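Local coordinates for protein thiol-activated cytolysin (PDB 6NAL) that is a bacterial toxin of the cholesterol-dependent cytolysin family that probably assembles into pores in target membranes, at residues 11-21 with 339-347. Numbering follows the deposited sequence.
Sequences LASLQYNPKTV and VFLKDGVSA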
loop_
_atom_site.group_PDB
_atom_site.type_symbol
_atom_site.label_atom_id
_atom_site.label_comp_id
_atom_site.label_asym_id
_atom_site.label_seq_id
_atom_site.Cartn_x
_atom_site.Cartn_y
_atom_site.Cartn_z
ATOM N N LEU A 11 45.961 -4.862 -31.714
ATOM C CA LEU A 11 44.596 -5.114 -31.268
ATOM C C LEU A 11 44.553 -6.137 -30.141
ATOM O O LEU A 11 43.983 -5.871 -29.076
ATOM C CB LEU A 11 43.746 -5.604 -32.430
ATOM C CG LEU A 11 43.054 -4.536 -33.263
ATOM C CD1 LEU A 11 42.224 -5.297 -34.284
ATOM C CD2 LEU A 11 42.239 -3.583 -32.436
ATOM N N ALA A 12 45.137 -7.322 -30.367
ATOM C CA ALA A 12 45.171 -8.370 -29.352
ATOM C C ALA A 12 45.818 -7.891 -28.055
ATOM O O ALA A 12 45.426 -8.324 -26.962
ATOM C CB ALA A 12 45.916 -9.593 -29.885
ATOM N N SER A 13 46.776 -6.990 -28.140
ATOM C CA SER A 13 47.421 -6.491 -26.939
ATOM C C SER A 13 46.680 -5.304 -26.335
ATOM O O SER A 13 47.153 -4.724 -25.353
ATOM C CB SER A 13 48.881 -6.110 -27.253
ATOM O OG SER A 13 49.005 -4.717 -27.494
ATOM N N LEU A 14 45.546 -4.911 -26.903
ATOM C CA LEU A 14 44.795 -3.770 -26.391
ATOM C C LEU A 14 43.909 -4.246 -25.238
ATOM O O LEU A 14 42.881 -4.901 -25.449
ATOM C CB LEU A 14 43.987 -3.141 -27.509
ATOM C CG LEU A 14 43.447 -1.736 -27.297
ATOM C CD1 LEU A 14 44.428 -0.629 -27.559
ATOM C CD2 LEU A 14 42.217 -1.611 -28.232
ATOM N N GLN A 15 44.330 -3.916 -24.012
ATOM C CA GLN A 15 43.730 -4.439 -22.786
ATOM C C GLN A 15 42.670 -3.455 -22.302
ATOM O O GLN A 15 42.955 -2.267 -22.085
ATOM C CB GLN A 15 44.789 -4.685 -21.707
ATOM C CG GLN A 15 46.107 -5.207 -22.245
ATOM C CD GLN A 15 47.316 -4.656 -21.498
ATOM O OE1 GLN A 15 47.367 -4.695 -20.271
ATOM N NE2 GLN A 15 48.297 -4.139 -22.242
ATOM N N TYR A 16 41.435 -3.931 -22.216
ATOM C CA TYR A 16 40.312 -3.135 -21.743
ATOM C C TYR A 16 39.265 -4.130 -21.280
ATOM O O TYR A 16 39.233 -5.283 -21.732
ATOM C CB TYR A 16 39.736 -2.193 -22.818
ATOM C CG TYR A 16 39.165 -2.947 -23.973
ATOM C CD1 TYR A 16 37.907 -3.551 -23.895
ATOM C CD2 TYR A 16 39.909 -3.099 -25.146
ATOM C CE1 TYR A 16 37.425 -4.274 -24.945
ATOM C CE2 TYR A 16 39.432 -3.814 -26.207
ATOM C CZ TYR A 16 38.192 -4.395 -26.113
ATOM O OH TYR A 16 37.738 -5.098 -27.206
ATOM N N ASN A 17 38.401 -3.664 -20.393
ATOM C CA ASN A 17 37.371 -4.507 -19.800
ATOM C C ASN A 17 36.076 -4.309 -20.574
ATOM O O ASN A 17 35.508 -3.206 -20.533
ATOM C CB ASN A 17 37.188 -4.149 -18.327
ATOM C CG ASN A 17 35.900 -4.721 -17.722
ATOM O OD1 ASN A 17 35.269 -4.074 -16.902
ATOM N ND2 ASN A 17 35.527 -5.931 -18.107
ATOM N N PRO A 18 35.586 -5.314 -21.312
ATOM C CA PRO A 18 34.408 -5.069 -22.161
ATOM C C PRO A 18 33.240 -4.455 -21.408
ATOM O O PRO A 18 32.492 -3.671 -22.003
ATOM C CB PRO A 18 34.060 -6.466 -22.705
ATOM C CG PRO A 18 35.343 -7.230 -22.667
ATOM C CD PRO A 18 36.069 -6.706 -21.428
ATOM N N LYS A 19 33.075 -4.758 -20.114
ATOM C CA LYS A 19 31.873 -4.337 -19.409
ATOM C C LYS A 19 31.868 -2.870 -19.028
ATOM O O LYS A 19 30.783 -2.298 -18.925
ATOM C CB LYS A 19 31.683 -5.185 -18.161
ATOM C CG LYS A 19 31.390 -6.644 -18.479
ATOM C CD LYS A 19 32.246 -7.599 -17.659
ATOM C CE LYS A 19 31.935 -9.058 -18.024
ATOM N NZ LYS A 19 30.740 -9.600 -17.299
ATOM N N THR A 20 33.025 -2.222 -18.912
ATOM C CA THR A 20 33.076 -0.869 -18.384
ATOM C C THR A 20 33.522 0.195 -19.381
ATOM O O THR A 20 33.685 1.354 -18.996
ATOM C CB THR A 20 34.003 -0.825 -17.172
ATOM O OG1 THR A 20 35.360 -0.957 -17.604
ATOM C CG2 THR A 20 33.666 -1.940 -16.200
ATOM N N VAL A 21 33.711 -0.134 -20.646
ATOM C CA VAL A 21 34.228 0.894 -21.543
ATOM C C VAL A 21 33.118 1.842 -22.006
ATOM O O VAL A 21 33.339 3.047 -22.149
ATOM C CB VAL A 21 34.985 0.241 -22.721
ATOM C CG1 VAL A 21 34.059 -0.490 -23.639
ATOM C CG2 VAL A 21 35.715 1.285 -23.493
ATOM N N VAL A 339 29.488 -5.453 -31.695
ATOM C CA VAL A 339 30.422 -6.371 -31.076
ATOM C C VAL A 339 31.807 -5.692 -31.095
ATOM O O VAL A 339 32.070 -4.814 -31.924
ATOM C CB VAL A 339 30.294 -7.695 -31.862
ATOM C CG1 VAL A 339 31.173 -7.696 -33.124
ATOM C CG2 VAL A 339 30.483 -8.892 -30.961
ATOM N N PHE A 340 32.647 -6.000 -30.102
ATOM C CA PHE A 340 34.015 -5.491 -30.093
ATOM C C PHE A 340 34.817 -6.159 -31.213
ATOM O O PHE A 340 34.702 -7.367 -31.449
ATOM C CB PHE A 340 34.685 -5.721 -28.736
ATOM C CG PHE A 340 34.163 -4.811 -27.659
ATOM C CD1 PHE A 340 34.588 -3.484 -27.583
ATOM C CD2 PHE A 340 33.250 -5.280 -26.733
ATOM C CE1 PHE A 340 34.096 -2.621 -26.588
ATOM C CE2 PHE A 340 32.740 -4.441 -25.739
ATOM C CZ PHE A 340 33.147 -3.104 -25.660
ATOM N N LEU A 341 35.628 -5.369 -31.927
ATOM C CA LEU A 341 36.283 -5.929 -33.107
ATOM C C LEU A 341 37.393 -6.888 -32.716
ATOM O O LEU A 341 37.571 -7.925 -33.363
ATOM C CB LEU A 341 36.815 -4.811 -33.993
ATOM C CG LEU A 341 37.620 -5.249 -35.220
ATOM C CD1 LEU A 341 36.832 -6.174 -36.151
ATOM C CD2 LEU A 341 38.128 -4.012 -35.957
ATOM N N LYS A 342 38.107 -6.583 -31.635
ATOM C CA LYS A 342 39.246 -7.388 -31.185
ATOM C C LYS A 342 38.932 -8.894 -31.082
ATOM O O LYS A 342 39.681 -9.738 -31.588
ATOM C CB LYS A 342 39.684 -6.898 -29.823
ATOM C CG LYS A 342 40.737 -7.816 -29.068
ATOM C CD LYS A 342 40.887 -7.414 -27.591
ATOM C CE LYS A 342 41.841 -8.395 -26.867
ATOM N NZ LYS A 342 42.141 -8.015 -25.418
ATOM N N ASP A 343 37.781 -9.254 -30.518
ATOM C CA ASP A 343 37.483 -10.662 -30.193
ATOM C C ASP A 343 36.053 -11.075 -30.511
ATOM O O ASP A 343 35.773 -12.274 -30.523
ATOM C CB ASP A 343 37.762 -10.948 -28.700
ATOM C CG ASP A 343 37.270 -9.809 -27.737
ATOM O OD1 ASP A 343 36.379 -8.987 -28.096
ATOM O OD2 ASP A 343 37.799 -9.761 -26.584
ATOM N N GLY A 344 35.145 -10.130 -30.766
ATOM C CA GLY A 344 33.774 -10.476 -31.089
ATOM C C GLY A 344 32.835 -10.568 -29.905
ATOM O O GLY A 344 31.730 -11.106 -30.046
ATOM N N VAL A 345 33.233 -10.052 -28.754
ATOM C CA VAL A 345 32.372 -9.974 -27.587
ATOM C C VAL A 345 31.368 -8.832 -27.732
ATOM O O VAL A 345 31.713 -7.727 -28.182
ATOM C CB VAL A 345 33.237 -9.796 -26.324
ATOM C CG1 VAL A 345 32.359 -9.441 -25.087
ATOM C CG2 VAL A 345 34.040 -11.056 -26.060
ATOM N N SER A 346 30.117 -9.099 -27.328
ATOM C CA SER A 346 29.035 -8.127 -27.418
ATOM C C SER A 346 29.389 -6.866 -26.667
ATOM O O SER A 346 30.041 -6.918 -25.628
ATOM C CB SER A 346 27.750 -8.669 -26.794
ATOM O OG SER A 346 27.671 -10.042 -27.040
ATOM N N ALA A 347 28.897 -5.734 -27.180
ATOM C CA ALA A 347 28.966 -4.447 -26.492
ATOM C C ALA A 347 27.592 -3.985 -26.010
ATOM O O ALA A 347 27.409 -2.795 -25.709
ATOM C CB ALA A 347 29.584 -3.361 -27.380
HETATM O O HOH W 1 37.806 -4.075 -30.056
#
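In the large antiparallel sheet of the cytolysin's pore-forming (MACPF/CDC-type) core, strand 332-340 pairs with strand 232-250; the loop after the N-terminal helix 2-12 lies over the turn following strand 332-340, and Lys342, Tyr16 and Phe340 carry the contact. Gly344 N to Phe340 O, 2.9 Å, and Phe340 N to Val345 O, 2.7 Å, tie the turn back onto the strand end. With CG anti to the backbone N (chi1 170°) and the chain extended beyond it, Lys342 reaches past the carbonyls at the helix end. Lys342 NZ donates to Leu14 O at 3.2 Å, from above the carbonyl plane and 45° out of it. On the way Lys342 CE passes 3.6 Å from Ala12 O. The Tyr16 side chain runs past that of Lys342 in the opposite direction and brings its OH to the strand end, beside Phe340 CB. There one water lies 3.0 Å from Tyr16 OH and accepts from Lys342 N, a bridge between the phenol and the turn backbone. The Tyr16 and Phe340 rings meet obliquely, with planes at 40°; CE1 of Tyr16 sits over one Phe340 face, offset toward the rim. Pro231, in the loop before strand 232-250, touches Tyr16, Val21 and Phe340. Pro18 CB packs against Phe340 CE2 at 3.9 Å, while at the ring edge, near its plane, Val21 CG1 comes to 3.4 Å from Phe340 CZ.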